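PDB 4EUO: ABC transporter, substrate binding protein (Polyamine), which binds gamma-aminobutanoic acid (GABA) in the periplasm as the solute-binding component of an ABC transporter, probably delivering it for uptake. Local coordinates for residues 60-65 against 299-304; 144-149 against 166-171; 177-180 against 184-187; 256-261 against 271-276. One frame throughout, in Å; residues are numbered along the deposited sequence.

Contact 1: residues 60-65 against 299-304; sequences EGDYAA and QHRDEI
R301 and D62 form the salt bridge that joins the first turn of helix 61-67 to the start of helix 301-313. R301 NE donates to D62 OD2 at 3.0 Å, but the bond is bent, with an N-H...O angle of 133°. The nitrogen approaches from above the carboxylate plane, and the two side chains cross at about a right angle. R301 can span the gap because its chain is extended from CG to NE, with CG anti to the backbone N (chi1 -154°).

Packing comes from Y63. Its CB and CD1 lie over one face of the guanidinium, CB being 3.9 Å from R301 CZ. The phenol ring turns its edge to that group, the two planes standing nearly perpendicular, while Y40 stacks on the ring.

Water 1 adds a third link: it accepts from R301 NH2 at 2.8 Å and lies within donating distance of D62 OD1 (2.8 Å) and E60 OE1 (2.9 Å).

E60, a GABA-pocket residue, is also hydrogen-bonded to the hydroxyls of Y40 and Y135. R301 thus meets D62 directly and through water, and E60 through water, opposite charges that would probably favour the ionised carboxylates.

Contact 2: residues 144-149 against 166-171; sequences EAALLA and FKKLDT
A146 meets K168 and L169 where helices 142-149 and 162-170 cross, their segment axes 8.8 Å apart and turned 81° from one another. This is the close part of the contact. The small methyl of A146 lets the backbones approach, the CA atoms of A146 and K168 being 6.0 Å apart. A146 CB packs on L169 CG at 3.9 Å, and on the lysine side K168 CG lies 3.4 Å from A146 O. W308 and W311 of helix 301-313 touch L169, and F123 touches A146, so aromatic groups border the apolar centre.

Toward the partly exposed side the contact thins to the aliphatic chain of K168, which F123 also touches. With CG anti to the backbone N (chi1 -177°) and a bend at chi2 (58°), this chain runs alongside the end of helix 142-149. Its CE reaches A149 CB at 3.9 Å, while NZ stays 4.0 Å from A149 O.

At the end of helix 162-170, K168 O accepts from both T171 N and T171 OG1, the hydroxyl bond being 2.7 Å long.

No hydrogen bond crosses between the two segments. Their union therefore rests on van der Waals packing, with lysine methylenes against alanine methyls and carbonyl oxygens.

Contact 3: residues 177-180 against 184-187; sequences IWWS and QSQQ
S180 N donates to Q184 OE1 at 2.8 Å, with a nearly straight N-H...O angle of 165°. The donor is somewhat tilted from the plane of the glutamine carbonyl. Q184 reaches back from helix 182-190 to the end of strand 176-179 because its CG is anti to the backbone N and the chain stays extended beyond CG. The same oxygen lies 3.4 Å from S180 CB, and the methylene at CG passes beside the backbone of W179.

One residue further on, S185 presses its CB on a face of the W179 indole. This CH-pi contact measures 3.7 Å from S185 CB to the centroid of the five-membered ring, 19° off the ring normal. A chi1 of 54° turns the indole so that this face meets the helix. NE1 donates to S198 O, Y135 stacks on the ring, and W200 of the GABA pocket meets it edge-to-face, while S185 OG bonds G182 O.

The tight strand-to-helix turn is thus closed by a side-chain amide oxygen accepting from the backbone N of S180, while S185 covers one face of W179. S198, Y135 and W200 share in placing that ring, consistent with a second-shell position behind W200.

Contact 4: residues 256-261 against 271-276; sequences MATATG and KLMDPK
M273 bends at its last torsion (chi3 64°) after an extended chi2 of 178°, and this turn swings its methyl CE back against helix 250-260. There the methyl meets A257 and T258. On the helix side, T258 has chi1 -64°, which sets OG1 beside its own backbone N and faces it toward the methionine.

The apolar share of the contact belongs to A257. Its CB lies 3.7 Å from M273 CE and 3.8 Å from M273 SD, so both the sulfur and the terminal methyl rest on one small side chain. The methyl also comes 3.4 Å from T258 OG1, a van der Waals approach, as the two side chains slide past each other in opposite directions. The hydroxyl has its own polar partner in A254 O, one turn back.

Water 2 supplies the polar link. It donates to T258 OG1 at 2.8 Å and accepts from D274 N at 2.8 Å, satisfying an amide just before helix 275-278. D274 caps that helix as its N-cap residue, its OD1 accepting from K276 N at 3.0 Å. Helix 250-260 ends at T260; G261, with positive phi, leaves the helical path.

The contact thus packs the segment after a loop onto the end of helix 250-260, where T260 OG1 is hydrogen-bonded to the N of Y262, a GABA-pocket residue. A254 and L281 also touch M273, and P264 touches A257. On another flank, M256 and T260 pack on helix 10-28, and G261 O accepts a hydrogen bond from N201 ND2 at the start of helix 201-209.

Overall arrangement
From the N terminus, contact 1 opens first, at residues 60-65, and closes last, at 299-304, so its long loop encloses the other three. Within it contacts 2, 3 and 4 follow in series without crossing: 144-149 with 166-171, 177-180 with 184-187, then 256-261 with 271-276. Strand 176-179 of contact 3 is the next element after helix 162-170 of contact 2; the centres of the two contacts are about 19 Å apart. Contact 4 lies across the chain's centre from contacts 1 and 2. Helix 301-313, anchored in contact 1, also packs against residues of contacts 2 and 3, so that the C-terminal helix ties contact 1 to their neighbourhood.

Contact 1: residues 60-65 against 299-304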
loop_
_atom_site.group_PDB
_atom_site.type_symbol
_atom_site.label_atom_id
_atom_site.label_comp_id
_atom_site.label_asym_id
_atom_site.label_seq_id
_atom_site.Cartn_x
_atom_site.Cartn_y
_atom_site.Cartn_z
ATOM N N GLU A 60 1.113 5.600 2.920
ATOM C CA GLU A 60 2.059 5.129 1.919
ATOM C C GLU A 60 3.454 5.638 2.245
ATOM O O GLU A 60 3.604 6.790 2.707
ATOM C CB GLU A 60 1.599 5.585 0.530
ATOM C CG GLU A 60 0.379 4.768 0.088
ATOM C CD GLU A 60 -0.573 5.477 -0.858
ATOM O OE1 GLU A 60 -0.759 6.706 -0.752
ATOM O OE2 GLU A 60 -1.213 4.769 -1.662
ATOM N N GLY A 61 4.481 4.826 1.963
ATOM C CA GLY A 61 5.840 5.211 2.347
ATOM C C GLY A 61 6.372 6.467 1.690
ATOM O O GLY A 61 7.195 7.178 2.296
ATOM N N ASP A 62 5.950 6.766 0.462
ATOM C CA ASP A 62 6.438 7.986 -0.183
ATOM C C ASP A 62 5.859 9.233 0.497
ATOM O O ASP A 62 6.552 10.240 0.649
ATOM C CB ASP A 62 6.136 7.969 -1.684
ATOM C CG ASP A 62 4.665 8.077 -2.003
ATOM O OD1 ASP A 62 3.902 7.155 -1.606
ATOM O OD2 ASP A 62 4.269 9.087 -2.596
ATOM N N TYR A 63 4.590 9.150 0.918
ATOM C CA TYR A 63 3.998 10.226 1.694
ATOM C C TYR A 63 4.754 10.362 3.030
ATOM O O TYR A 63 5.186 11.479 3.395
ATOM C CB TYR A 63 2.510 9.954 1.949
ATOM C CG TYR A 63 1.926 10.913 2.959
ATOM C CD1 TYR A 63 1.426 12.151 2.565
ATOM C CD2 TYR A 63 1.892 10.590 4.321
ATOM C CE1 TYR A 63 0.884 13.040 3.498
ATOM C CE2 TYR A 63 1.354 11.472 5.260
ATOM C CZ TYR A 63 0.858 12.685 4.839
ATOM O OH TYR A 63 0.317 13.542 5.775
ATOM N N ALA A 64 4.994 9.235 3.746
ATOM C CA ALA A 64 5.680 9.289 5.057
ATOM C C ALA A 64 7.026 9.964 4.957
ATOM O O ALA A 64 7.396 10.719 5.878
ATOM C CB ALA A 64 5.888 7.871 5.567
ATOM N N ALA A 65 7.794 9.686 3.890
ATOM C CA ALA A 65 9.153 10.184 3.752
ATOM C C ALA A 65 9.225 11.665 3.471
ATOM O O ALA A 65 10.322 12.240 3.581
ATOM C CB ALA A 65 9.921 9.378 2.714
ATOM N N GLN A 299 10.715 12.762 -2.985
ATOM C CA GLN A 299 11.482 13.973 -3.391
ATOM C C GLN A 299 10.745 14.781 -4.445
ATOM O O GLN A 299 11.046 15.977 -4.605
ATOM C CB GLN A 299 12.864 13.575 -3.935
ATOM C CG GLN A 299 13.809 13.001 -2.882
ATOM C CD GLN A 299 15.172 12.553 -3.433
ATOM O OE1 GLN A 299 15.685 11.477 -3.117
ATOM N NE2 GLN A 299 15.811 13.355 -4.256
ATOM N N HIS A 300 9.817 14.166 -5.192
ATOM C CA HIS A 300 9.121 14.824 -6.298
ATOM C C HIS A 300 7.611 14.709 -6.108
ATOM O O HIS A 300 6.846 14.843 -7.071
ATOM C CB HIS A 300 9.505 14.112 -7.619
ATOM C CG HIS A 300 10.991 14.017 -7.879
ATOM N ND1 HIS A 300 11.680 14.955 -8.647
ATOM C CD2 HIS A 300 11.867 13.080 -7.468
ATOM C CE1 HIS A 300 12.950 14.555 -8.647
ATOM N NE2 HIS A 300 13.113 13.428 -7.952
ATOM N N ARG A 301 7.170 14.506 -4.864
ATOM C CA ARG A 301 5.769 14.141 -4.650
ATOM C C ARG A 301 4.743 15.101 -5.160
ATOM O O ARG A 301 3.781 14.699 -5.828
ATOM C CB ARG A 301 5.519 13.764 -3.199
ATOM C CG ARG A 301 4.347 12.816 -2.999
ATOM C CD ARG A 301 4.191 12.396 -1.538
ATOM N NE ARG A 301 3.032 11.504 -1.416
ATOM C CZ ARG A 301 1.766 11.906 -1.403
ATOM N NH1 ARG A 301 1.471 13.199 -1.281
ATOM N NH2 ARG A 301 0.783 11.014 -1.428
ATOM N N ASP A 302 4.940 16.401 -4.840
ATOM C CA ASP A 302 3.956 17.394 -5.248
ATOM C C ASP A 302 3.916 17.561 -6.751
ATOM O O ASP A 302 2.833 17.679 -7.335
ATOM C CB ASP A 302 4.277 18.739 -4.579
ATOM C CG ASP A 302 4.231 18.669 -3.076
ATOM O OD1 ASP A 302 3.443 17.867 -2.551
ATOM O OD2 ASP A 302 4.970 19.439 -2.425
ATOM N N GLU A 303 5.088 17.539 -7.393
ATOM C CA GLU A 303 5.134 17.744 -8.826
ATOM C C GLU A 303 4.543 16.591 -9.610
ATOM O O GLU A 303 3.794 16.797 -10.563
ATOM C CB GLU A 303 6.551 18.070 -9.286
ATOM C CG GLU A 303 6.636 18.632 -10.698
ATOM C CD GLU A 303 5.689 19.753 -11.090
ATOM O OE1 GLU A 303 5.497 20.697 -10.288
ATOM O OE2 GLU A 303 5.165 19.703 -12.226
ATOM N N ILE A 304 4.851 15.363 -9.193
ATOM C CA ILE A 304 4.246 14.234 -9.889
ATOM C C ILE A 304 2.726 14.284 -9.680
ATOM O O ILE A 304 1.982 14.077 -10.641
ATOM C CB ILE A 304 4.831 12.882 -9.423
ATOM C CG1 ILE A 304 6.346 12.797 -9.690
ATOM C CG2 ILE A 304 4.094 11.744 -10.115
ATOM C CD1 ILE A 304 7.022 11.639 -8.950
HETATM O O HOH W 1 1.384 8.346 -1.868
#

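Contact 2: residues 144-149 against 166-171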
loop_
_atom_site.group_PDB
_atom_site.type_symbol
_atom_site.label_atom_id
_atom_site.label_comp_id
_atom_site.label_asym_id
_atom_site.label_seq_id
_atom_site.Cartn_x
_atom_site.Cartn_y
_atom_site.Cartn_z
ATOM N N GLU A 144 4.766 3.494 -13.271
ATOM C CA GLU A 144 5.757 2.454 -13.497
ATOM C C GLU A 144 5.174 1.305 -14.325
ATOM O O GLU A 144 5.824 0.841 -15.264
ATOM C CB GLU A 144 6.284 1.908 -12.162
ATOM C CG GLU A 144 7.175 2.862 -11.353
ATOM C CD GLU A 144 6.488 3.890 -10.477
ATOM O OE1 GLU A 144 5.249 4.067 -10.554
ATOM O OE2 GLU A 144 7.222 4.503 -9.665
ATOM N N ALA A 145 3.941 0.889 -14.045
ATOM C CA ALA A 145 3.340 -0.187 -14.829
ATOM C C ALA A 145 3.199 0.229 -16.294
ATOM O O ALA A 145 3.466 -0.600 -17.187
ATOM C CB ALA A 145 1.993 -0.564 -14.241
ATOM N N ALA A 146 2.784 1.478 -16.568
ATOM C CA ALA A 146 2.662 1.959 -17.952
ATOM C C ALA A 146 4.039 1.925 -18.640
ATOM O O ALA A 146 4.139 1.501 -19.805
ATOM C CB ALA A 146 2.122 3.382 -17.937
ATOM N N LEU A 147 5.094 2.328 -17.941
ATOM C CA LEU A 147 6.426 2.347 -18.523
ATOM C C LEU A 147 6.901 0.932 -18.787
ATOM O O LEU A 147 7.468 0.674 -19.869
ATOM C CB LEU A 147 7.380 3.122 -17.604
ATOM C CG LEU A 147 7.138 4.630 -17.578
ATOM C CD1 LEU A 147 7.757 5.265 -16.355
ATOM C CD2 LEU A 147 7.630 5.306 -18.876
ATOM N N LEU A 148 6.661 0.006 -17.854
ATOM C CA LEU A 148 7.028 -1.401 -18.065
ATOM C C LEU A 148 6.259 -1.975 -19.227
ATOM O O LEU A 148 6.859 -2.696 -20.041
ATOM C CB LEU A 148 6.760 -2.236 -16.821
ATOM C CG LEU A 148 7.601 -1.869 -15.587
ATOM C CD1 LEU A 148 6.956 -2.417 -14.316
ATOM C CD2 LEU A 148 9.046 -2.340 -15.724
ATOM N N ALA A 149 4.972 -1.668 -19.343
ATOM C CA ALA A 149 4.142 -2.149 -20.452
ATOM C C ALA A 149 4.665 -1.592 -21.766
ATOM O O ALA A 149 4.492 -2.250 -22.810
ATOM C CB ALA A 149 2.717 -1.699 -20.246
ATOM N N PHE A 166 2.336 8.817 -19.652
ATOM C CA PHE A 166 1.010 9.345 -19.958
ATOM C C PHE A 166 0.588 9.006 -21.387
ATOM O O PHE A 166 -0.584 8.687 -21.619
ATOM C CB PHE A 166 0.992 10.864 -19.722
ATOM C CG PHE A 166 1.164 11.303 -18.282
ATOM C CD1 PHE A 166 0.536 10.622 -17.244
ATOM C CD2 PHE A 166 1.910 12.430 -17.966
ATOM C CE1 PHE A 166 0.698 11.044 -15.904
ATOM C CE2 PHE A 166 2.048 12.862 -16.639
ATOM C CZ PHE A 166 1.467 12.143 -15.615
ATOM N N LYS A 167 1.553 9.017 -22.343
ATOM C CA LYS A 167 1.196 8.598 -23.712
ATOM C C LYS A 167 0.754 7.138 -23.736
ATOM O O LYS A 167 -0.208 6.801 -24.427
ATOM C CB LYS A 167 2.382 8.794 -24.668
ATOM C CG LYS A 167 2.581 10.263 -25.009
ATOM C CD LYS A 167 3.745 10.501 -25.967
ATOM C CE LYS A 167 3.862 11.955 -26.359
ATOM N NZ LYS A 167 5.062 12.200 -27.210
ATOM N N LYS A 168 1.419 6.269 -22.955
ATOM C CA LYS A 168 1.040 4.867 -22.895
ATOM C C LYS A 168 -0.344 4.715 -22.218
ATOM O O LYS A 168 -1.196 3.962 -22.687
ATOM C CB LYS A 168 2.109 4.043 -22.150
ATOM C CG LYS A 168 1.830 2.523 -22.108
ATOM C CD LYS A 168 1.685 1.878 -23.505
ATOM C CE LYS A 168 1.775 0.396 -23.351
ATOM N NZ LYS A 168 1.525 -0.298 -24.642
ATOM N N LEU A 169 -0.576 5.439 -21.122
ATOM C CA LEU A 169 -1.892 5.415 -20.467
ATOM C C LEU A 169 -3.002 5.936 -21.390
ATOM O O LEU A 169 -4.099 5.401 -21.376
ATOM C CB LEU A 169 -1.882 6.209 -19.155
ATOM C CG LEU A 169 -1.163 5.472 -18.035
ATOM C CD1 LEU A 169 -0.631 6.473 -17.002
ATOM C CD2 LEU A 169 -2.083 4.432 -17.393
ATOM N N ASP A 170 -2.696 6.946 -22.235
ATOM C CA ASP A 170 -3.693 7.477 -23.177
ATOM C C ASP A 170 -4.216 6.401 -24.105
ATOM O O ASP A 170 -5.384 6.496 -24.513
ATOM C CB ASP A 170 -3.063 8.583 -24.015
ATOM C CG ASP A 170 -3.007 9.926 -23.333
ATOM O OD1 ASP A 170 -3.663 10.085 -22.283
ATOM O OD2 ASP A 170 -2.306 10.832 -23.853
ATOM N N THR A 171 -3.394 5.376 -24.450
ATOM C CA THR A 171 -3.854 4.329 -25.364
ATOM C C THR A 171 -5.000 3.490 -24.797
ATOM O O THR A 171 -5.699 2.801 -25.562
ATOM C CB THR A 171 -2.697 3.419 -25.808
ATOM O OG1 THR A 171 -2.277 2.580 -24.723
ATOM C CG2 THR A 171 -1.513 4.175 -26.409
#

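Contact 3: residues 177-180 against 184-187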
loop_
_atom_site.group_PDB
_atom_site.type_symbol
_atom_site.label_atom_id
_atom_site.label_comp_id
_atom_site.label_asym_id
_atom_site.label_seq_id
_atom_site.Cartn_x
_atom_site.Cartn_y
_atom_site.Cartn_z
ATOM N N ILE A 177 -11.380 2.043 -15.305
ATOM C CA ILE A 177 -12.277 2.395 -14.218
ATOM C C ILE A 177 -11.305 2.510 -13.011
ATOM O O ILE A 177 -10.579 1.542 -12.703
ATOM C CB ILE A 177 -13.371 1.357 -13.935
ATOM C CG1 ILE A 177 -14.310 1.220 -15.143
ATOM C CG2 ILE A 177 -14.174 1.780 -12.664
ATOM C CD1 ILE A 177 -15.378 0.191 -14.973
ATOM N N TRP A 178 -11.272 3.653 -12.357
ATOM C CA TRP A 178 -10.326 3.878 -11.276
ATOM C C TRP A 178 -10.819 3.326 -9.964
ATOM O O TRP A 178 -12.026 3.352 -9.710
ATOM C CB TRP A 178 -10.090 5.387 -11.122
ATOM C CG TRP A 178 -9.613 6.030 -12.383
ATOM C CD1 TRP A 178 -10.373 6.729 -13.294
ATOM C CD2 TRP A 178 -8.271 6.061 -12.865
ATOM N NE1 TRP A 178 -9.574 7.183 -14.317
ATOM C CE2 TRP A 178 -8.276 6.774 -14.085
ATOM C CE3 TRP A 178 -7.048 5.519 -12.396
ATOM C CZ2 TRP A 178 -7.109 6.982 -14.831
ATOM C CZ3 TRP A 178 -5.900 5.736 -13.133
ATOM C CH2 TRP A 178 -5.937 6.453 -14.339
ATOM N N TRP A 179 -9.892 2.800 -9.135
ATOM C CA TRP A 179 -10.263 2.398 -7.770
ATOM C C TRP A 179 -9.693 3.418 -6.803
ATOM O O TRP A 179 -8.505 3.765 -6.837
ATOM C CB TRP A 179 -9.887 0.939 -7.391
ATOM C CG TRP A 179 -8.461 0.498 -7.574
ATOM C CD1 TRP A 179 -7.934 -0.114 -8.671
ATOM C CD2 TRP A 179 -7.420 0.523 -6.590
ATOM N NE1 TRP A 179 -6.624 -0.469 -8.442
ATOM C CE2 TRP A 179 -6.278 -0.074 -7.176
ATOM C CE3 TRP A 179 -7.345 0.965 -5.263
ATOM C CZ2 TRP A 179 -5.089 -0.267 -6.473
ATOM C CZ3 TRP A 179 -6.167 0.762 -4.563
ATOM C CH2 TRP A 179 -5.044 0.187 -5.179
ATOM N N SER A 180 -10.591 3.919 -5.925
ATOM C CA SER A 180 -10.211 4.926 -4.928
ATOM C C SER A 180 -9.647 4.323 -3.671
ATOM O O SER A 180 -9.006 5.032 -2.895
ATOM C CB SER A 180 -11.429 5.751 -4.538
ATOM O OG SER A 180 -11.852 6.504 -5.658
ATOM N N GLN A 184 -13.105 -0.829 -3.062
ATOM C CA GLN A 184 -13.562 -0.584 -4.427
ATOM C C GLN A 184 -12.781 -1.427 -5.419
ATOM O O GLN A 184 -13.390 -1.942 -6.374
ATOM C CB GLN A 184 -13.468 0.886 -4.794
ATOM C CG GLN A 184 -13.925 1.138 -6.223
ATOM C CD GLN A 184 -14.166 2.576 -6.474
ATOM O OE1 GLN A 184 -13.387 3.445 -6.108
ATOM N NE2 GLN A 184 -15.232 2.853 -7.221
ATOM N N SER A 185 -11.443 -1.628 -5.208
ATOM C CA SER A 185 -10.734 -2.506 -6.131
ATOM C C SER A 185 -11.275 -3.914 -6.076
ATOM O O SER A 185 -11.407 -4.574 -7.118
ATOM C CB SER A 185 -9.233 -2.498 -5.870
ATOM O OG SER A 185 -8.864 -3.224 -4.704
ATOM N N GLN A 186 -11.631 -4.363 -4.861
ATOM C CA GLN A 186 -12.188 -5.696 -4.700
ATOM C C GLN A 186 -13.559 -5.815 -5.369
ATOM O O GLN A 186 -13.825 -6.805 -6.048
ATOM C CB GLN A 186 -12.286 -6.014 -3.209
ATOM C CG GLN A 186 -10.887 -6.213 -2.573
ATOM C CD GLN A 186 -10.971 -6.225 -1.090
ATOM O OE1 GLN A 186 -11.461 -5.261 -0.435
ATOM N NE2 GLN A 186 -10.410 -7.265 -0.472
ATOM N N GLN A 187 -14.401 -4.780 -5.223
ATOM C CA GLN A 187 -15.726 -4.793 -5.878
ATOM C C GLN A 187 -15.566 -4.839 -7.389
ATOM O O GLN A 187 -16.278 -5.603 -8.038
ATOM C CB GLN A 187 -16.475 -3.513 -5.470
ATOM C CG GLN A 187 -17.882 -3.347 -6.100
ATOM C CD GLN A 187 -17.784 -2.578 -7.435
ATOM O OE1 GLN A 187 -18.196 -3.066 -8.492
ATOM N NE2 GLN A 187 -17.184 -1.383 -7.448
#

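Contact 4: residues 256-261 against 271-276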
loop_
_atom_site.group_PDB
_atom_site.type_symbol
_atom_site.label_atom_id
_atom_site.label_comp_id
_atom_site.label_asym_id
_atom_site.label_seq_id
_atom_site.Cartn_x
_atom_site.Cartn_y
_atom_site.Cartn_z
ATOM N N MET A 256 0.095 -9.999 11.369
ATOM C CA MET A 256 -0.462 -9.122 10.330
ATOM C C MET A 256 -0.234 -9.805 8.969
ATOM O O MET A 256 -1.131 -9.868 8.130
ATOM C CB MET A 256 0.249 -7.770 10.415
ATOM C CG MET A 256 -0.112 -6.776 9.293
ATOM S SD MET A 256 0.784 -7.088 7.737
ATOM C CE MET A 256 2.492 -6.974 8.287
ATOM N N ALA A 257 0.985 -10.340 8.749
ATOM C CA ALA A 257 1.285 -10.944 7.465
ATOM C C ALA A 257 0.453 -12.189 7.184
ATOM O O ALA A 257 -0.088 -12.375 6.092
ATOM C CB ALA A 257 2.778 -11.291 7.417
ATOM N N THR A 258 0.335 -13.054 8.204
ATOM C CA THR A 258 -0.468 -14.259 8.069
ATOM C C THR A 258 -1.915 -13.896 7.727
ATOM O O THR A 258 -2.526 -14.590 6.908
ATOM C CB THR A 258 -0.413 -15.032 9.404
ATOM O OG1 THR A 258 0.930 -15.436 9.627
ATOM C CG2 THR A 258 -1.326 -16.270 9.424
ATOM N N ALA A 259 -2.449 -12.836 8.347
ATOM C CA ALA A 259 -3.847 -12.432 8.169
ATOM C C ALA A 259 -4.109 -11.690 6.874
ATOM O O ALA A 259 -5.270 -11.576 6.488
ATOM C CB ALA A 259 -4.281 -11.568 9.332
ATOM N N THR A 260 -3.062 -11.130 6.222
ATOM C CA THR A 260 -3.314 -10.296 5.042
ATOM C C THR A 260 -2.736 -10.770 3.728
ATOM O O THR A 260 -3.237 -10.371 2.685
ATOM C CB THR A 260 -2.731 -8.888 5.237
ATOM O OG1 THR A 260 -1.320 -8.990 5.456
ATOM C CG2 THR A 260 -3.397 -8.114 6.352
ATOM N N GLY A 261 -1.620 -11.486 3.763
ATOM C CA GLY A 261 -0.875 -11.797 2.549
ATOM C C GLY A 261 0.171 -10.728 2.222
ATOM O O GLY A 261 0.821 -10.810 1.189
ATOM N N LYS A 271 10.353 -16.265 10.402
ATOM C CA LYS A 271 10.578 -17.511 11.126
ATOM C C LYS A 271 9.396 -17.966 12.006
ATOM O O LYS A 271 9.322 -19.139 12.371
ATOM C CB LYS A 271 11.870 -17.418 11.928
ATOM C CG LYS A 271 11.820 -16.480 13.105
ATOM C CD LYS A 271 13.153 -16.511 13.794
ATOM C CE LYS A 271 13.250 -15.587 14.958
ATOM N NZ LYS A 271 14.675 -15.341 15.297
ATOM N N LEU A 272 8.474 -17.048 12.338
ATOM C CA LEU A 272 7.318 -17.355 13.174
ATOM C C LEU A 272 6.137 -17.800 12.352
ATOM O O LEU A 272 5.128 -18.267 12.892
ATOM C CB LEU A 272 6.922 -16.120 14.011
ATOM C CG LEU A 272 7.994 -15.457 14.857
ATOM C CD1 LEU A 272 7.463 -14.142 15.473
ATOM C CD2 LEU A 272 8.498 -16.383 15.989
ATOM N N MET A 273 6.242 -17.641 11.047
ATOM C CA MET A 273 5.127 -17.955 10.186
ATOM C C MET A 273 5.147 -19.350 9.649
ATOM O O MET A 273 6.194 -20.002 9.608
ATOM C CB MET A 273 5.056 -16.945 9.029
ATOM C CG MET A 273 4.888 -15.506 9.494
ATOM S SD MET A 273 4.859 -14.382 8.099
ATOM C CE MET A 273 3.318 -14.959 7.284
ATOM N N ASP A 274 3.965 -19.803 9.207
ATOM C CA ASP A 274 3.795 -21.073 8.527
ATOM C C ASP A 274 4.590 -20.940 7.211
ATOM O O ASP A 274 4.355 -19.992 6.442
ATOM C CB ASP A 274 2.295 -21.305 8.241
ATOM C CG ASP A 274 1.909 -22.604 7.548
ATOM O OD1 ASP A 274 2.743 -23.152 6.791
ATOM O OD2 ASP A 274 0.752 -23.034 7.706
ATOM N N PRO A 275 5.577 -21.832 6.960
ATOM C CA PRO A 275 6.361 -21.745 5.711
ATOM C C PRO A 275 5.527 -21.706 4.433
ATOM O O PRO A 275 5.899 -21.017 3.484
ATOM C CB PRO A 275 7.250 -22.996 5.767
ATOM C CG PRO A 275 7.354 -23.315 7.223
ATOM C CD PRO A 275 5.999 -22.990 7.777
ATOM N N LYS A 276 4.379 -22.407 4.414
ATOM C CA LYS A 276 3.473 -22.438 3.260
ATOM C C LYS A 276 2.868 -21.044 2.959
ATOM O O LYS A 276 2.603 -20.722 1.799
ATOM C CB LYS A 276 2.410 -23.547 3.442
ATOM C CG LYS A 276 0.948 -23.123 3.316
ATOM C CD LYS A 276 0.100 -23.706 4.432
ATOM C CE LYS A 276 -1.318 -23.203 4.360
ATOM N NZ LYS A 276 -2.289 -24.323 4.257
HETATM O O HOH W 2 1.719 -18.145 9.259
#